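Side-chain contacts in A-type ATP synthase subunit F (Archaeoglobus fulgidus, PDB 2I4R), which probably serves as a subunit of the A-type ATP synthase, the membrane-bound machine that uses a proton gradient to make ATP from ADP: residues B[15-20]-B[61-66]; B[47-52]-B[79-84]. One frame throughout, in Å; residues are numbered along the deposited sequence.

Interaction 1 of 2, residues B[15-20]-B[61-66]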
ATOM      1  N   VAL B  15       7.527  -2.788  -7.449  1.00 58.56           N
ATOM      2  CA  VAL B  15       8.118  -4.117  -7.614  1.00 60.27           C
ATOM      3  C   VAL B  15       7.023  -5.145  -7.865  1.00 61.02           C
ATOM      4  O   VAL B  15       6.121  -5.301  -7.044  1.00 63.35           O
ATOM      5  CB  VAL B  15       8.904  -4.557  -6.341  1.00 60.15           C
ATOM      6  CG1 VAL B  15       9.782  -5.742  -6.670  1.00 60.77           C
ATOM      7  CG2 VAL B  15       9.731  -3.400  -5.785  1.00 58.87           C
ATOM      8  N   GLY B  16       7.095  -5.846  -8.988  1.00 62.06           N
ATOM      9  CA  GLY B  16       6.081  -6.843  -9.274  1.00 64.08           C
ATOM     10  C   GLY B  16       6.169  -7.434 -10.663  1.00 66.78           C
ATOM     11  O   GLY B  16       7.001  -7.020 -11.474  1.00 65.54           O
ATOM     12  N   ASP B  17       5.304  -8.411 -10.935  1.00 70.14           N
ATOM     13  CA  ASP B  17       5.263  -9.077 -12.238  1.00 73.27           C
ATOM     14  C   ASP B  17       4.872  -8.071 -13.310  1.00 72.98           C
ATOM     15  O   ASP B  17       4.239  -7.060 -13.014  1.00 73.47           O
ATOM     16  CB  ASP B  17       4.254 -10.230 -12.224  1.00 75.89           C
ATOM     17  CG  ASP B  17       2.812  -9.748 -12.112  1.00 81.12           C
ATOM     18  OD1 ASP B  17       2.446  -9.168 -11.056  1.00 82.61           O
ATOM     19  OD2 ASP B  17       2.044  -9.952 -13.082  1.00 82.18           O
ATOM     20  N   PRO B  18       5.229  -8.343 -14.573  1.00 73.33           N
ATOM     21  CA  PRO B  18       4.916  -7.449 -15.699  1.00 73.24           C
ATOM     22  C   PRO B  18       3.456  -6.968 -15.794  1.00 72.21           C
ATOM     23  O   PRO B  18       3.201  -5.843 -16.221  1.00 71.40           O
ATOM     24  CB  PRO B  18       5.356  -8.266 -16.914  1.00 73.00           C
ATOM     25  CG  PRO B  18       5.165  -9.697 -16.439  1.00 73.31           C
ATOM     26  CD  PRO B  18       5.754  -9.629 -15.060  1.00 73.08           C
ATOM     27  N   ASP B  19       2.510  -7.817 -15.403  1.00 70.77           N
ATOM     28  CA  ASP B  19       1.093  -7.462 -15.430  1.00 69.80           C
ATOM     29  C   ASP B  19       0.795  -6.404 -14.377  1.00 67.53           C
ATOM     30  O   ASP B  19      -0.085  -5.568 -14.553  1.00 68.61           O
ATOM     31  CB  ASP B  19       0.234  -8.694 -15.139  1.00 73.71           C
ATOM     32  CG  ASP B  19      -0.499  -9.206 -16.362  1.00 75.78           C
ATOM     33  OD1 ASP B  19       0.119  -9.222 -17.450  1.00 76.50           O
ATOM     34  OD2 ASP B  19      -1.684  -9.600 -16.227  1.00 76.17           O
ATOM     35  N   PHE B  20       1.531  -6.462 -13.274  1.00 64.50           N
ATOM     36  CA  PHE B  20       1.367  -5.538 -12.167  1.00 61.33           C
ATOM     37  C   PHE B  20       2.067  -4.217 -12.424  1.00 61.27           C
ATOM     38  O   PHE B  20       1.618  -3.179 -11.955  1.00 61.83           O
ATOM     39  CB  PHE B  20       1.919  -6.188 -10.893  1.00 59.78           C
ATOM     40  CG  PHE B  20       1.785  -5.341  -9.646  1.00 57.50           C
ATOM     41  CD1 PHE B  20       2.689  -4.323  -9.370  1.00 55.85           C
ATOM     42  CD2 PHE B  20       0.786  -5.601  -8.724  1.00 55.65           C
ATOM     43  CE1 PHE B  20       2.602  -3.586  -8.199  1.00 54.00           C
ATOM     44  CE2 PHE B  20       0.695  -4.864  -7.550  1.00 55.18           C
ATOM     45  CZ  PHE B  20       1.606  -3.857  -7.290  1.00 54.78           C
ATOM     46  N   GLN B  61       1.264  -7.575  -1.400  1.00 81.75           N
ATOM     47  CA  GLN B  61       1.298  -7.911   0.014  1.00 86.27           C
ATOM     48  C   GLN B  61       1.820  -9.325   0.180  1.00 87.42           C
ATOM     49  O   GLN B  61       2.251  -9.727   1.259  1.00 88.84           O
ATOM     50  CB  GLN B  61      -0.108  -7.792   0.595  1.00 88.66           C
ATOM     51  CG  GLN B  61      -0.158  -7.524   2.086  1.00 93.84           C
ATOM     52  CD  GLN B  61      -1.514  -6.976   2.522  1.00 97.45           C
ATOM     53  OE1 GLN B  61      -2.549  -7.634   2.359  1.00 99.00           O
ATOM     54  NE2 GLN B  61      -1.515  -5.762   3.071  1.00 97.92           N
ATOM     55  N   GLU B  62       1.792 -10.071  -0.914  1.00 88.53           N
ATOM     56  CA  GLU B  62       2.231 -11.457  -0.929  1.00 89.12           C
ATOM     57  C   GLU B  62       3.703 -11.603  -1.254  1.00 87.66           C
ATOM     58  O   GLU B  62       4.110 -12.619  -1.807  1.00 88.18           O
ATOM     59  CB  GLU B  62       1.426 -12.227  -1.970  1.00 91.29           C
ATOM     60  CG  GLU B  62       1.494 -11.570  -3.331  1.00 94.08           C
ATOM     61  CD  GLU B  62       0.705 -12.304  -4.378  1.00 96.00           C
ATOM     62  OE1 GLU B  62       1.137 -13.410  -4.772  1.00 96.99           O
ATOM     63  OE2 GLU B  62      -0.346 -11.773  -4.804  1.00 96.00           O
ATOM     64  N   TYR B  63       4.506 -10.600  -0.932  1.00 85.89           N
ATOM     65  CA  TYR B  63       5.925 -10.702  -1.232  1.00 85.16           C
ATOM     66  C   TYR B  63       6.806 -10.765   0.009  1.00 84.99           C
ATOM     67  O   TYR B  63       7.896 -11.342  -0.032  1.00 82.67           O
ATOM     68  CB  TYR B  63       6.363  -9.549  -2.144  1.00 84.84           C
ATOM     69  CG  TYR B  63       5.995  -9.728  -3.606  1.00 83.49           C
ATOM     70  CD1 TYR B  63       6.406  -8.802  -4.565  1.00 82.64           C
ATOM     71  CD2 TYR B  63       5.258 -10.835  -4.038  1.00 83.69           C
ATOM     72  CE1 TYR B  63       6.097  -8.977  -5.916  1.00 82.22           C
ATOM     73  CE2 TYR B  63       4.945 -11.018  -5.388  1.00 82.80           C
ATOM     74  CZ  TYR B  63       5.369 -10.087  -6.319  1.00 82.25           C
ATOM     75  OH  TYR B  63       5.071 -10.274  -7.651  1.00 81.56           O
ATOM     76  N   LEU B  64       6.336 -10.189   1.114  1.00 86.06           N
ATOM     77  CA  LEU B  64       7.107 -10.211   2.356  1.00 87.52           C
ATOM     78  C   LEU B  64       7.406 -11.640   2.803  1.00 87.99           C
ATOM     79  O   LEU B  64       8.531 -11.951   3.194  1.00 88.87           O
ATOM     80  CB  LEU B  64       6.361  -9.497   3.487  1.00 88.51           C
ATOM     81  CG  LEU B  64       6.120  -7.993   3.407  1.00 89.25           C
ATOM     82  CD1 LEU B  64       4.945  -7.729   2.482  1.00 90.19           C
ATOM     83  CD2 LEU B  64       5.835  -7.442   4.808  1.00 89.29           C
ATOM     84  N   LYS B  65       6.392 -12.501   2.752  1.00 87.85           N
ATOM     85  CA  LYS B  65       6.538 -13.893   3.152  1.00 86.77           C
ATOM     86  C   LYS B  65       7.744 -14.522   2.478  1.00 86.73           C
ATOM     87  O   LYS B  65       8.412 -15.370   3.054  1.00 87.88           O
ATOM     88  CB  LYS B  65       5.284 -14.673   2.796  1.00 86.03           C
ATOM     89  N   LYS B  66       8.030 -14.084   1.261  1.00 86.69           N
ATOM     90  CA  LYS B  66       9.147 -14.619   0.492  1.00 86.11           C
ATOM     91  C   LYS B  66      10.511 -14.052   0.885  1.00 85.73           C
ATOM     92  O   LYS B  66      11.551 -14.545   0.449  1.00 84.04           O
ATOM     93  CB  LYS B  66       8.887 -14.371  -0.996  1.00 86.49           C
ATOM     94  CG  LYS B  66       7.556 -14.926  -1.475  1.00 86.71           C
ATOM     95  CD  LYS B  66       7.445 -14.871  -2.979  1.00 86.70           C
ATOM     96  CE  LYS B  66       6.315 -15.755  -3.469  1.00 87.02           C
ATOM     97  NZ  LYS B  66       6.322 -15.862  -4.955  1.00 86.83           N
TER

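Interaction 2 of 2, residues B[47-52]-B[79-84]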
ATOM      1  N   ASP B  47      17.992  -4.725  -3.458  1.00 70.26           N
ATOM      2  CA  ASP B  47      18.480  -3.645  -4.293  1.00 70.78           C
ATOM      3  C   ASP B  47      17.817  -2.322  -3.980  1.00 70.15           C
ATOM      4  O   ASP B  47      18.487  -1.296  -3.881  1.00 70.70           O
ATOM      5  CB  ASP B  47      18.281  -3.984  -5.768  1.00 73.32           C
ATOM      6  CG  ASP B  47      19.013  -5.256  -6.178  1.00 78.10           C
ATOM      7  OD1 ASP B  47      20.225  -5.391  -5.862  1.00 78.30           O
ATOM      8  OD2 ASP B  47      18.373  -6.121  -6.820  1.00 79.44           O
ATOM      9  N   VAL B  48      16.503  -2.335  -3.808  1.00 68.79           N
ATOM     10  CA  VAL B  48      15.813  -1.092  -3.520  1.00 68.47           C
ATOM     11  C   VAL B  48      16.239  -0.541  -2.160  1.00 67.99           C
ATOM     12  O   VAL B  48      16.209   0.664  -1.923  1.00 68.46           O
ATOM     13  CB  VAL B  48      14.281  -1.285  -3.582  1.00 67.53           C
ATOM     14  CG1 VAL B  48      13.800  -2.014  -2.365  1.00 67.93           C
ATOM     15  CG2 VAL B  48      13.599   0.054  -3.727  1.00 66.82           C
ATOM     16  N   LEU B  49      16.667  -1.428  -1.270  1.00 68.89           N
ATOM     17  CA  LEU B  49      17.104  -1.011   0.061  1.00 68.34           C
ATOM     18  C   LEU B  49      18.514  -0.450   0.026  1.00 68.80           C
ATOM     19  O   LEU B  49      18.879   0.356   0.876  1.00 70.29           O
ATOM     20  CB  LEU B  49      17.030  -2.183   1.045  1.00 65.59           C
ATOM     21  CG  LEU B  49      15.609  -2.583   1.457  1.00 64.46           C
ATOM     22  CD1 LEU B  49      15.605  -3.954   2.087  1.00 63.14           C
ATOM     23  CD2 LEU B  49      15.053  -1.550   2.405  1.00 61.44           C
ATOM     24  N   LYS B  50      19.307  -0.869  -0.954  1.00 69.51           N
ATOM     25  CA  LYS B  50      20.672  -0.369  -1.066  1.00 69.55           C
ATOM     26  C   LYS B  50      20.657   1.054  -1.608  1.00 68.15           C
ATOM     27  O   LYS B  50      21.610   1.806  -1.417  1.00 68.33           O
ATOM     28  CB  LYS B  50      21.512  -1.254  -1.994  1.00 71.64           C
ATOM     29  CG  LYS B  50      21.871  -2.616  -1.427  1.00 74.20           C
ATOM     30  CD  LYS B  50      23.218  -3.099  -1.967  1.00 78.25           C
ATOM     31  CE  LYS B  50      23.195  -3.320  -3.486  1.00 81.39           C
ATOM     32  NZ  LYS B  50      24.566  -3.276  -4.102  1.00 81.61           N
ATOM     33  N   ARG B  51      19.568   1.418  -2.276  1.00 66.80           N
ATOM     34  CA  ARG B  51      19.429   2.750  -2.858  1.00 66.53           C
ATOM     35  C   ARG B  51      19.250   3.845  -1.817  1.00 66.35           C
ATOM     36  O   ARG B  51      18.808   3.588  -0.695  1.00 67.47           O
ATOM     37  CB  ARG B  51      18.267   2.765  -3.853  1.00 64.17           C
ATOM     38  CG  ARG B  51      18.542   1.897  -5.049  1.00 63.66           C
ATOM     39  CD  ARG B  51      17.390   1.859  -5.997  1.00 64.28           C
ATOM     40  NE  ARG B  51      16.873   3.194  -6.267  1.00 65.74           N
ATOM     41  CZ  ARG B  51      15.892   3.449  -7.125  1.00 64.65           C
ATOM     42  NH1 ARG B  51      15.327   2.457  -7.801  1.00 63.16           N
ATOM     43  NH2 ARG B  51      15.469   4.693  -7.293  1.00 65.48           N
ATOM     44  N   ASP B  52      19.586   5.068  -2.204  1.00 66.01           N
ATOM     45  CA  ASP B  52      19.500   6.218  -1.305  1.00 67.60           C
ATOM     46  C   ASP B  52      18.490   7.251  -1.805  1.00 66.27           C
ATOM     47  O   ASP B  52      18.229   8.256  -1.132  1.00 66.25           O
ATOM     48  CB  ASP B  52      20.860   6.889  -1.237  1.00 69.61           C
ATOM     49  CG  ASP B  52      21.243   7.502  -2.563  1.00 72.10           C
ATOM     50  OD1 ASP B  52      21.014   6.829  -3.601  1.00 72.69           O
ATOM     51  OD2 ASP B  52      21.756   8.645  -2.570  1.00 73.59           O
ATOM     52  N   VAL B  79      12.441   3.216   7.970  1.00 96.40           N
ATOM     53  CA  VAL B  79      12.662   4.639   8.211  1.00 94.74           C
ATOM     54  C   VAL B  79      12.352   5.271   6.857  1.00 93.34           C
ATOM     55  O   VAL B  79      11.533   6.187   6.740  1.00 94.78           O
ATOM     56  CB  VAL B  79      14.117   4.897   8.601  1.00 94.03           C
ATOM     57  N   GLU B  80      13.008   4.732   5.835  1.00 89.84           N
ATOM     58  CA  GLU B  80      12.856   5.158   4.455  1.00 86.37           C
ATOM     59  C   GLU B  80      13.538   4.051   3.659  1.00 83.89           C
ATOM     60  O   GLU B  80      14.608   3.581   4.041  1.00 84.75           O
ATOM     61  CB  GLU B  80      13.556   6.501   4.222  1.00 84.94           C
ATOM     62  N   PRO B  81      12.923   3.596   2.561  1.00 80.96           N
ATOM     63  CA  PRO B  81      11.642   4.037   2.007  1.00 77.75           C
ATOM     64  C   PRO B  81      10.441   3.459   2.747  1.00 74.67           C
ATOM     65  O   PRO B  81      10.536   2.438   3.418  1.00 74.62           O
ATOM     66  CB  PRO B  81      11.705   3.523   0.583  1.00 78.35           C
ATOM     67  CG  PRO B  81      12.366   2.190   0.790  1.00 79.10           C
ATOM     68  CD  PRO B  81      13.514   2.542   1.717  1.00 78.81           C
ATOM     69  N   THR B  82       9.307   4.126   2.612  1.00 71.44           N
ATOM     70  CA  THR B  82       8.077   3.669   3.223  1.00 68.16           C
ATOM     71  C   THR B  82       7.508   2.624   2.278  1.00 66.72           C
ATOM     72  O   THR B  82       7.240   2.917   1.113  1.00 66.81           O
ATOM     73  CB  THR B  82       7.064   4.825   3.354  1.00 68.27           C
ATOM     74  OG1 THR B  82       7.585   5.814   4.250  1.00 69.43           O
ATOM     75  CG2 THR B  82       5.727   4.321   3.867  1.00 67.75           C
ATOM     76  N   PHE B  83       7.346   1.398   2.761  1.00 65.19           N
ATOM     77  CA  PHE B  83       6.783   0.356   1.922  1.00 65.03           C
ATOM     78  C   PHE B  83       5.269   0.457   1.891  1.00 65.24           C
ATOM     79  O   PHE B  83       4.636   0.758   2.902  1.00 65.81           O
ATOM     80  CB  PHE B  83       7.213  -1.029   2.405  1.00 65.15           C
ATOM     81  CG  PHE B  83       8.585  -1.409   1.956  1.00 66.77           C
ATOM     82  CD1 PHE B  83       9.708  -0.788   2.503  1.00 68.44           C
ATOM     83  CD2 PHE B  83       8.762  -2.324   0.925  1.00 67.39           C
ATOM     84  CE1 PHE B  83      10.992  -1.068   2.021  1.00 68.25           C
ATOM     85  CE2 PHE B  83      10.041  -2.615   0.432  1.00 67.90           C
ATOM     86  CZ  PHE B  83      11.159  -1.982   0.983  1.00 68.51           C
ATOM     87  N   VAL B  84       4.704   0.232   0.711  1.00 64.36           N
ATOM     88  CA  VAL B  84       3.261   0.279   0.501  1.00 63.60           C
ATOM     89  C   VAL B  84       2.910  -1.093  -0.077  1.00 62.86           C
ATOM     90  O   VAL B  84       3.412  -1.470  -1.136  1.00 62.33           O
ATOM     91  CB  VAL B  84       2.904   1.414  -0.498  1.00 63.89           C
ATOM     92  CG1 VAL B  84       1.413   1.497  -0.720  1.00 64.10           C
ATOM     93  CG2 VAL B  84       3.410   2.725   0.027  1.00 63.84           C
TER

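Interaction 1 of 2, residues B[15-20]-B[61-66]
Both carboxylate oxygens of Asp17 are engaged: OD1 forms a salt bridge with Lys60, while OD2 takes a weak, bent capping bond from Asp19 N (3.2 Å, N-H...O 129°). Asp17 is thus the N-cap of helix 18-26, which starts just after strand 11-16 in a CheY-like parallel alpha/beta fold. At the same C-terminal end of the parallel strands, the loop that follows the neighbouring strand 54-60 brings in Tyr63, whose ring reaches the backbone of residues 15 to 17. With its CG beside the backbone N (chi1 -78°), Tyr63 extends toward the strand end and places Gly16 CA at the ring edge, near the ring plane. Val15 O sits oblique to the ring, 3.8 Å from Tyr63 CE1. No hydrogen bond crosses between the segments, and the contact is van der Waals packing of the ring on backbone. Ile41 of helix 38-50 also packs against the tyrosine, tying loop, strand and helix together. An alanine here would remove the whole ring and would probably open a gap beside Gly16 and leave Ile41 with one apolar neighbour fewer. Tyr63 OH faces the Gly16-Asp17 link from one side, 3.9 Å from Gly16 CA and 3.8 Å from Asp17 N.

Interaction 2 of 2, residues B[47-52]-B[79-84]
Pro81, following a cis peptide bond, sets its ring against Leu49 near the end of helix 38-50, with Pro81 CD 4.4 Å from Leu49 CD2. This is the helix-on-sheet layer of a parallel alpha/beta fold, illustrated where strand 82-86 begins, at the margin of the chain's own sheet. The backbone bonds of Thr82 to Gly55 and Val57 dock the strand on strand 54-60. Phe83 comes next and meets both Val48 and Leu49. Its CG lies anti to the carbonyl carbon (chi1 -81°), which swings the ring to the helix although the CB itself does not point there. Leu49 and Phe83 cross at about a right angle, and Leu49 CD2 meets the ring at its edge, near the ring plane, 4.1 Å from Phe83 CE1. Val48 CG1 lies oblique to the same ring, 4.3 Å from Phe83 CZ. Ile75 of helix 69-77 packs on both Leu49 and Phe83, making an apolar junction between two helices and the sheet. Beyond it, Val84 pairs in an antiparallel ladder with a strand of the second subunit, continuing the sheet across the interface, while its backbone is also hydrogen-bonded to Val57 and Met59 of strand 54-60.

How the interactions relate
From the N terminus, strand 11-16 leads into residues 15-20, and the chain then passes through helix 18-26, strand 32-34, helix 38-50 and strand 54-60 before 61-66 returns to close the loop of interaction 1. Within that loop lies 47-52, whose partner 79-84 arrives only after helix 69-77, so the two contacts cross rather than nest. Strand 54-60 is thereby spanned by both loops. Interaction 1 joins the end of one inner strand to the loop after the next; interaction 2 joins the end of a helix to an outer strand. Their centres, 15 Å apart, lie on opposite sides of the chain's centre, yet both reach the same sheet.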